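Long-range contact in sulfhydryl oxidase 1 (Homo sapiens, PDB 3LLK), which oxidises pairs of thiols to disulfides with the help of bound FAD, probably passing the electrons on to molecular oxygen: residues V51-P57 against F128-A133. Residues are numbered along the deposited sequence; the frame is centred on the assembly and turned at random.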
loop_
_atom_site.group_PDB
_atom_site.type_symbol
_atom_site.label_atom_id
_atom_site.label_comp_id
_atom_site.label_asym_id
_atom_site.label_seq_id
_atom_site.Cartn_x
_atom_site.Cartn_y
_atom_site.Cartn_z
ATOM N N VAL A 51 -7.408 8.902 3.388
ATOM C CA VAL A 51 -7.394 8.090 2.169
ATOM C C VAL A 51 -7.911 6.675 2.457
ATOM O O VAL A 51 -8.706 6.128 1.688
ATOM C CB VAL A 51 -5.972 8.028 1.555
ATOM C CG1 VAL A 51 -5.895 6.953 0.488
ATOM C CG2 VAL A 51 -5.620 9.379 0.937
ATOM N N LEU A 52 -7.479 6.088 3.572
ATOM C CA LEU A 52 -7.941 4.748 3.926
ATOM C C LEU A 52 -9.449 4.730 4.172
ATOM O O LEU A 52 -10.172 3.878 3.645
ATOM C CB LEU A 52 -7.218 4.245 5.179
ATOM C CG LEU A 52 -5.707 4.056 5.023
ATOM C CD1 LEU A 52 -5.102 3.738 6.388
ATOM C CD2 LEU A 52 -5.422 2.933 4.019
ATOM N N ALA A 53 -9.923 5.676 4.974
ATOM C CA ALA A 53 -11.346 5.744 5.294
ATOM C C ALA A 53 -12.200 5.779 4.030
ATOM O O ALA A 53 -13.296 5.221 3.992
ATOM C CB ALA A 53 -11.634 6.971 6.153
ATOM N N LYS A 54 -11.690 6.417 2.985
ATOM C CA LYS A 54 -12.448 6.523 1.745
ATOM C C LYS A 54 -12.195 5.437 0.701
ATOM O O LYS A 54 -13.132 4.983 0.048
ATOM C CB LYS A 54 -12.198 7.884 1.096
ATOM C CG LYS A 54 -12.969 8.093 -0.196
ATOM C CD LYS A 54 -12.783 9.497 -0.725
ATOM C CE LYS A 54 -13.688 9.741 -1.922
ATOM N NZ LYS A 54 -13.565 11.139 -2.415
ATOM N N TYR A 55 -10.944 5.014 0.550
ATOM C CA TYR A 55 -10.608 4.034 -0.480
ATOM C C TYR A 55 -10.267 2.594 -0.083
ATOM O O TYR A 55 -10.236 1.720 -0.945
ATOM C CB TYR A 55 -9.481 4.596 -1.347
ATOM C CG TYR A 55 -9.880 5.857 -2.089
ATOM C CD1 TYR A 55 -10.940 5.846 -3.003
ATOM C CD2 TYR A 55 -9.204 7.059 -1.875
ATOM C CE1 TYR A 55 -11.314 7.002 -3.686
ATOM C CE2 TYR A 55 -9.567 8.218 -2.549
ATOM C CZ TYR A 55 -10.624 8.184 -3.456
ATOM O OH TYR A 55 -10.971 9.327 -4.137
ATOM N N PHE A 56 -9.989 2.333 1.193
ATOM C CA PHE A 56 -9.679 0.965 1.581
ATOM C C PHE A 56 -10.920 0.114 1.313
ATOM O O PHE A 56 -12.022 0.483 1.712
ATOM C CB PHE A 56 -9.297 0.882 3.057
ATOM C CG PHE A 56 -8.877 -0.495 3.486
ATOM C CD1 PHE A 56 -9.807 -1.390 4.014
ATOM C CD2 PHE A 56 -7.554 -0.908 3.346
ATOM C CE1 PHE A 56 -9.425 -2.684 4.403
ATOM C CE2 PHE A 56 -7.149 -2.205 3.732
ATOM C CZ PHE A 56 -8.088 -3.092 4.260
ATOM N N PRO A 57 -10.754 -1.039 0.634
ATOM C CA PRO A 57 -11.872 -1.942 0.307
ATOM C C PRO A 57 -12.284 -2.812 1.497
ATOM O O PRO A 57 -12.323 -4.033 1.395
ATOM C CB PRO A 57 -11.302 -2.776 -0.834
ATOM C CG PRO A 57 -9.868 -2.971 -0.388
ATOM C CD PRO A 57 -9.472 -1.583 0.138
ATOM N N PHE A 128 -3.701 -0.889 -4.405
ATOM C CA PHE A 128 -5.141 -0.977 -4.294
ATOM C C PHE A 128 -5.754 0.399 -4.108
ATOM O O PHE A 128 -6.768 0.712 -4.736
ATOM C CB PHE A 128 -5.537 -1.914 -3.156
ATOM C CG PHE A 128 -6.803 -2.674 -3.423
ATOM C CD1 PHE A 128 -8.018 -2.009 -3.524
ATOM C CD2 PHE A 128 -6.772 -4.054 -3.607
ATOM C CE1 PHE A 128 -9.194 -2.703 -3.807
ATOM C CE2 PHE A 128 -7.941 -4.764 -3.890
ATOM C CZ PHE A 128 -9.156 -4.085 -3.991
ATOM N N LEU A 129 -5.128 1.228 -3.271
ATOM C CA LEU A 129 -5.632 2.571 -3.035
ATOM C C LEU A 129 -5.634 3.378 -4.335
ATOM O O LEU A 129 -6.599 4.081 -4.607
ATOM C CB LEU A 129 -4.801 3.293 -1.958
ATOM C CG LEU A 129 -4.919 2.702 -0.543
ATOM C CD1 LEU A 129 -3.963 3.405 0.407
ATOM C CD2 LEU A 129 -6.359 2.842 -0.052
ATOM N N THR A 130 -4.576 3.275 -5.139
ATOM C CA THR A 130 -4.541 4.032 -6.396
ATOM C C THR A 130 -5.632 3.581 -7.356
ATOM O O THR A 130 -6.265 4.411 -8.030
ATOM C CB THR A 130 -3.169 3.934 -7.124
ATOM O OG1 THR A 130 -2.863 2.568 -7.437
ATOM C CG2 THR A 130 -2.075 4.520 -6.262
ATOM N N VAL A 131 -5.864 2.272 -7.418
ATOM C CA VAL A 131 -6.882 1.754 -8.306
ATOM C C VAL A 131 -8.280 2.141 -7.848
ATOM O O VAL A 131 -9.111 2.523 -8.664
ATOM C CB VAL A 131 -6.779 0.224 -8.464
ATOM C CG1 VAL A 131 -7.980 -0.299 -9.260
ATOM C CG2 VAL A 131 -5.477 -0.120 -9.203
ATOM N N GLN A 132 -8.544 2.045 -6.551
ATOM C CA GLN A 132 -9.848 2.429 -6.031
ATOM C C GLN A 132 -10.138 3.880 -6.426
ATOM O O GLN A 132 -11.257 4.218 -6.806
ATOM C CB GLN A 132 -9.872 2.321 -4.509
ATOM C CG GLN A 132 -9.884 0.909 -3.963
ATOM C CD GLN A 132 -11.278 0.307 -3.933
ATOM O OE1 GLN A 132 -11.782 -0.167 -4.945
ATOM N NE2 GLN A 132 -11.906 0.334 -2.768
ATOM N N ALA A 133 -9.117 4.729 -6.336
ATOM C CA ALA A 133 -9.258 6.149 -6.668
ATOM C C ALA A 133 -9.475 6.391 -8.155
ATOM O O ALA A 133 -9.997 7.440 -8.544
ATOM C CB ALA A 133 -8.016 6.924 -6.207
#
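The backbone O of Y55 accepts a hydrogen bond from Q132 NE2 at 2.8 Å, with an N-H...O angle of 160°. The oxygen lies almost in the Q132 amide plane, while the amide nitrogen sits 34° out of the Y55 carbonyl plane. The bond is part of helix-to-helix packing between the C-terminal end of helix 39-55 and helix 118-134. This packing probably joins the degenerate and the functional sulfhydryl oxidase domains of the QSOX pseudo-dimer, the second being of the Erv1/Alr family. The short helix segments cross at 56°, their axes 10.2 Å apart. The Q132 chain bends at chi2, which brings its amide to the carbonyl.

The Y55 ring takes A133 over one face as a CH-pi contact, with CB 4.1 Å from the ring centroid. K54 CG covers the opposite face, and Y55 OH is hydrogen-bonded to Q136. With an alanine here, the A133 methyl would probably lose its aromatic face and Q136 OE1 its hydroxyl partner.

L129 packs on helix 39-55 with both methyls. Its CD2 lies 3.8 Å from Y55 CB, and its CD1 meets V51 CG1 and L52 CD2. Past the helix end, the F56 side chain packs on helices 16-30 and 60-75. The F128 side chain is about 9 Å from the bound FAD. P57 CG sits over one face of the F128 ring, offset toward the rim, a CH-pi contact 3.5 Å from F128 CE1.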